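Local coordinates for chloramphenicol acetyltransferase (PDB 6PXA) that probably transfers the acetyl group of acetyl-CoA to the 3-hydroxyl of chloramphenicol, as a hexapeptide-repeat acyltransferase of the xenobiotic acetyltransferase type, at the interface of chains A and B. Residues are numbered along the deposited sequence; one frame, centred on the assembly and turned at random. Chains: chain A/B, Chloramphenicol acetyltransferase.

Contact 1: the interface of chains A and B. Residues chain A 97, 103, 111-113; chain B 200-201, 204.
A:Phe103 and A:Lys113 meet B:Met200, B:Glu201 and B:Cys204 in a subunit interface between two copies of a hexapeptide-repeat acyltransferase, where an extended loop of one chain is held against the C-terminal helical part of the next; the patch probably helps hold neighbouring subunits together in the trimer typical of these left-handed beta-helix enzymes. B:Met200, at the start of helix 200-203, sends its CG away anti to the backbone N (chi1 -175°) and then bends at both further torsions. That curl brings the thioether across A:Phe103. CE of B:Met200 sits over one face of the A:Phe103 ring, offset toward the rim, 3.7 Å from the centroid. SD of B:Met200 lies 3.5 Å from CD2 of the same ring. CG of B:Met200 packs on the peptide between A:Gly111 and A:Val112, 3.4 Å from the backbone N of A:Val112. The thiol SG of B:Cys204 accepts a long, nearly straight hydrogen bond from the backbone N of A:Lys113 (3.5 Å, 170° at H), and its CB touches the first methylenes of that lysine. The carbonyl of B:Cys204 lies flat over the indole of A:Trp97, roughly a right angle round the cysteine from the lysine, with O 3.4 Å above the ring plane over its centre. A:Lys113 runs out extended beyond CG, alongside B:Cys204, until NZ reaches the carboxylate of B:Glu201 in a loose salt bridge, 3.4 Å from OE2. CG of B:Glu201 packs against CE of the lysine.

Contact 2: the interface of chains A and B. Residues chain A 96-98; chain B 175, 183, 202-203, 205-208, 211.
A:Ile98 pushes its whole side chain into an apolar socket of chain B, walled by B:Leu203, B:Ile208 and B:Leu211. Its CG1 stands anti to the carbonyl carbon (chi1 -72°) and the chain runs on extended, which carries CD1 to the methyl CD2 of B:Leu211 at 3.7 Å and close to the backbone O of B:Ile202. The other branch, CG2, meets CD2 of B:Leu203 at 3.7 Å, the two side chains crossing at about a right angle. CG1 of B:Ile208 closes on CG1 of A:Ile98 at 3.8 Å. Farther out, B:Phe175 turns its tip toward the backbone of A:Trp97, with CZ 3.3 Å from the carbonyl O, whose carbon lies in plane at the ring's edge. At the polar rim the backbone N of A:Ile98 donates to the carbonyl O of B:Ser205 (2.8 Å, 145° at H), coming in 30° off the carbonyl plane. The backbone N of B:Ser205 lies over one face of the A:Trp97 indole, offset toward the rim, and CA of B:Ser205 is 3.5 Å from CD1 of A:Trp97. Within chain B, the hydroxyl OG of B:Ser205 donates to the carbonyl O of B:Ile202 at 2.6 Å and accepts from the backbone N of B:His207, pinning the turn between helices 200-203 and 208-219. The site plugs the loop of one subunit into its neighbour's C-terminal helices, probably helping to hold the trimer together.

Contact 1: the interface of chains A and B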
# COMPACT_ATOMS: atom_id res chain seq x y z
N TRP A 97 2.90 -21.15 -18.10
CA TRP A 97 2.77 -22.57 -17.82
C TRP A 97 1.38 -22.84 -17.24
O TRP A 97 0.67 -21.93 -16.80
CB TRP A 97 3.86 -23.01 -16.85
CG TRP A 97 5.22 -23.15 -17.48
CD1 TRP A 97 5.55 -22.95 -18.79
CD2 TRP A 97 6.42 -23.54 -16.82
NE1 TRP A 97 6.89 -23.21 -18.99
CE2 TRP A 97 7.45 -23.57 -17.79
CE3 TRP A 97 6.73 -23.89 -15.50
CZ2 TRP A 97 8.75 -23.94 -17.48
CZ3 TRP A 97 8.02 -24.23 -15.19
CH2 TRP A 97 9.02 -24.26 -16.18
N PHE A 103 5.93 -26.09 -7.41
CA PHE A 103 6.08 -27.46 -6.92
C PHE A 103 7.52 -27.75 -6.49
O PHE A 103 8.46 -27.49 -7.24
CB PHE A 103 5.68 -28.46 -8.01
CG PHE A 103 4.34 -28.22 -8.63
CD1 PHE A 103 3.18 -28.72 -8.04
CD2 PHE A 103 4.23 -27.53 -9.84
CE1 PHE A 103 1.93 -28.50 -8.61
CE2 PHE A 103 2.99 -27.31 -10.42
CZ PHE A 103 1.83 -27.81 -9.81
N GLY A 111 9.74 -34.78 -12.22
CA GLY A 111 9.17 -34.07 -13.35
C GLY A 111 9.10 -32.57 -13.17
O GLY A 111 8.74 -31.87 -14.13
N VAL A 112 9.46 -32.06 -11.99
CA VAL A 112 9.41 -30.63 -11.71
C VAL A 112 10.45 -29.90 -12.56
O VAL A 112 11.60 -30.34 -12.66
CB VAL A 112 9.64 -30.35 -10.22
CG1 VAL A 112 9.57 -28.86 -9.94
CG2 VAL A 112 8.63 -31.10 -9.37
N LYS A 113 10.03 -28.82 -13.20
CA LYS A 113 10.91 -27.94 -13.96
C LYS A 113 10.97 -26.57 -13.29
O LYS A 113 9.93 -26.02 -12.89
CB LYS A 113 10.43 -27.79 -15.40
CG LYS A 113 10.21 -29.13 -16.11
CD LYS A 113 9.96 -28.95 -17.61
CE LYS A 113 10.20 -30.24 -18.37
NZ LYS A 113 10.04 -30.07 -19.85
N MET B 200 3.69 -33.97 -13.95
CA MET B 200 4.42 -32.77 -13.57
C MET B 200 5.19 -32.15 -14.74
O MET B 200 5.32 -30.93 -14.83
CB MET B 200 5.35 -33.09 -12.41
CG MET B 200 6.06 -31.87 -11.86
SD MET B 200 4.93 -30.55 -11.39
CE MET B 200 3.92 -31.45 -10.19
N GLU B 201 5.71 -32.98 -15.65
CA GLU B 201 6.38 -32.46 -16.84
C GLU B 201 5.44 -31.65 -17.71
O GLU B 201 5.86 -30.68 -18.35
CB GLU B 201 6.99 -33.62 -17.64
CG GLU B 201 8.36 -33.32 -18.23
CD GLU B 201 8.31 -33.00 -19.72
OE1 GLU B 201 7.29 -32.41 -20.16
OE2 GLU B 201 9.27 -33.33 -20.44
N CYS B 204 4.48 -28.18 -15.76
CA CYS B 204 5.57 -27.23 -15.93
C CYS B 204 5.82 -26.94 -17.41
O CYS B 204 6.93 -27.04 -17.91
CB CYS B 204 6.84 -27.75 -15.26
SG CYS B 204 6.71 -27.83 -13.44

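Contact 2: the interface of chains A and B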
# COMPACT_ATOMS: atom_id res chain seq x y z
N ASP A 96 2.62 -18.44 -18.08
CA ASP A 96 2.47 -19.11 -19.37
C ASP A 96 2.54 -20.63 -19.26
O ASP A 96 2.25 -21.33 -20.24
CB ASP A 96 3.53 -18.61 -20.35
CG ASP A 96 4.95 -18.80 -19.85
OD1 ASP A 96 5.20 -18.78 -18.63
OD2 ASP A 96 5.84 -18.98 -20.70
N TRP A 97 2.90 -21.15 -18.10
CA TRP A 97 2.77 -22.57 -17.82
C TRP A 97 1.38 -22.84 -17.24
O TRP A 97 0.67 -21.93 -16.80
CB TRP A 97 3.86 -23.01 -16.85
CG TRP A 97 5.22 -23.15 -17.48
CD1 TRP A 97 5.55 -22.95 -18.79
CD2 TRP A 97 6.42 -23.54 -16.82
NE1 TRP A 97 6.89 -23.21 -18.99
CE2 TRP A 97 7.45 -23.57 -17.79
CE3 TRP A 97 6.73 -23.89 -15.50
CZ2 TRP A 97 8.75 -23.94 -17.48
CZ3 TRP A 97 8.02 -24.23 -15.19
CH2 TRP A 97 9.02 -24.26 -16.18
N ILE A 98 1.01 -24.12 -17.25
CA ILE A 98 -0.34 -24.52 -16.81
C ILE A 98 -0.62 -24.05 -15.39
O ILE A 98 -1.66 -23.43 -15.12
CB ILE A 98 -0.51 -26.04 -16.94
CG1 ILE A 98 -0.60 -26.44 -18.41
CG2 ILE A 98 -1.75 -26.48 -16.23
CD1 ILE A 98 -0.71 -27.94 -18.63
N PHE B 175 -4.70 -17.86 -20.93
CA PHE B 175 -4.86 -18.74 -22.08
C PHE B 175 -6.11 -18.37 -22.86
O PHE B 175 -6.97 -17.62 -22.39
CB PHE B 175 -4.93 -20.21 -21.64
CG PHE B 175 -3.84 -20.60 -20.68
CD1 PHE B 175 -2.56 -20.84 -21.14
CD2 PHE B 175 -4.10 -20.70 -19.32
CE1 PHE B 175 -1.55 -21.19 -20.26
CE2 PHE B 175 -3.10 -21.05 -18.44
CZ PHE B 175 -1.82 -21.29 -18.91
N LEU B 183 -9.17 -26.60 -18.89
CA LEU B 183 -8.61 -26.72 -17.55
C LEU B 183 -9.70 -26.75 -16.48
O LEU B 183 -9.51 -27.36 -15.42
CB LEU B 183 -7.62 -25.57 -17.31
CG LEU B 183 -6.40 -25.53 -18.23
CD1 LEU B 183 -5.49 -24.29 -17.94
CD2 LEU B 183 -5.60 -26.80 -18.07
N ILE B 202 4.16 -32.02 -17.75
CA ILE B 202 3.20 -31.25 -18.54
C ILE B 202 2.77 -29.99 -17.79
O ILE B 202 2.61 -28.93 -18.40
CB ILE B 202 1.99 -32.11 -18.94
CG1 ILE B 202 2.44 -33.36 -19.70
CG2 ILE B 202 1.04 -31.30 -19.81
CD1 ILE B 202 1.27 -34.19 -20.24
N LEU B 203 2.54 -30.08 -16.47
CA LEU B 203 2.13 -28.90 -15.71
C LEU B 203 3.20 -27.80 -15.71
O LEU B 203 2.88 -26.61 -15.67
CB LEU B 203 1.76 -29.28 -14.27
CG LEU B 203 0.56 -30.23 -14.04
CD1 LEU B 203 0.59 -30.80 -12.63
CD2 LEU B 203 -0.75 -29.52 -14.29
N SER B 205 4.75 -26.55 -18.10
CA SER B 205 4.77 -26.24 -19.52
C SER B 205 3.42 -25.64 -19.87
O SER B 205 2.50 -25.58 -19.04
CB SER B 205 5.04 -27.47 -20.39
OG SER B 205 3.84 -28.22 -20.56
N GLY B 206 3.30 -25.19 -21.12
CA GLY B 206 2.08 -24.60 -21.61
C GLY B 206 1.18 -25.56 -22.36
O GLY B 206 0.17 -25.12 -22.92
N HIS B 207 1.51 -26.85 -22.38
CA HIS B 207 0.83 -27.82 -23.24
C HIS B 207 -0.43 -28.33 -22.54
O HIS B 207 -0.48 -29.44 -22.02
CB HIS B 207 1.76 -28.97 -23.60
CG HIS B 207 2.89 -28.55 -24.48
ND1 HIS B 207 2.71 -28.24 -25.81
CD2 HIS B 207 4.20 -28.35 -24.22
CE1 HIS B 207 3.87 -27.89 -26.34
NE2 HIS B 207 4.79 -27.94 -25.39
N ILE B 208 -1.46 -27.49 -22.56
CA ILE B 208 -2.75 -27.86 -21.98
C ILE B 208 -3.34 -29.09 -22.67
O ILE B 208 -3.95 -29.95 -22.02
CB ILE B 208 -3.72 -26.66 -22.03
CG1 ILE B 208 -3.24 -25.57 -21.07
CG2 ILE B 208 -5.15 -27.09 -21.74
CD1 ILE B 208 -3.97 -24.27 -21.22
N LEU B 211 -2.00 -32.15 -21.36
CA LEU B 211 -2.64 -32.39 -20.08
C LEU B 211 -4.03 -33.00 -20.26
O LEU B 211 -4.40 -33.94 -19.55
CB LEU B 211 -2.72 -31.09 -19.28
CG LEU B 211 -3.04 -31.32 -17.80
CD1 LEU B 211 -1.89 -32.04 -17.13
CD2 LEU B 211 -3.36 -30.01 -17.05

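The C-alpha centres of contact 1 and contact 2 lie about 10 Å apart, and they share A:Trp97, which bridges B:Cys204 and B:Ser205. Helix 200-203 also serves both: its first residues belong to contact 1, its last to contact 2, with helix 208-219 adding to the second. Together they form one continuous seam in which a chain A loop runs across the C-terminal region of chain B. Contact 1 contributes sulfur and charge, contact 2 a buried isoleucine, so the loop is gripped at several points, which should help fix neighbouring subunits in register.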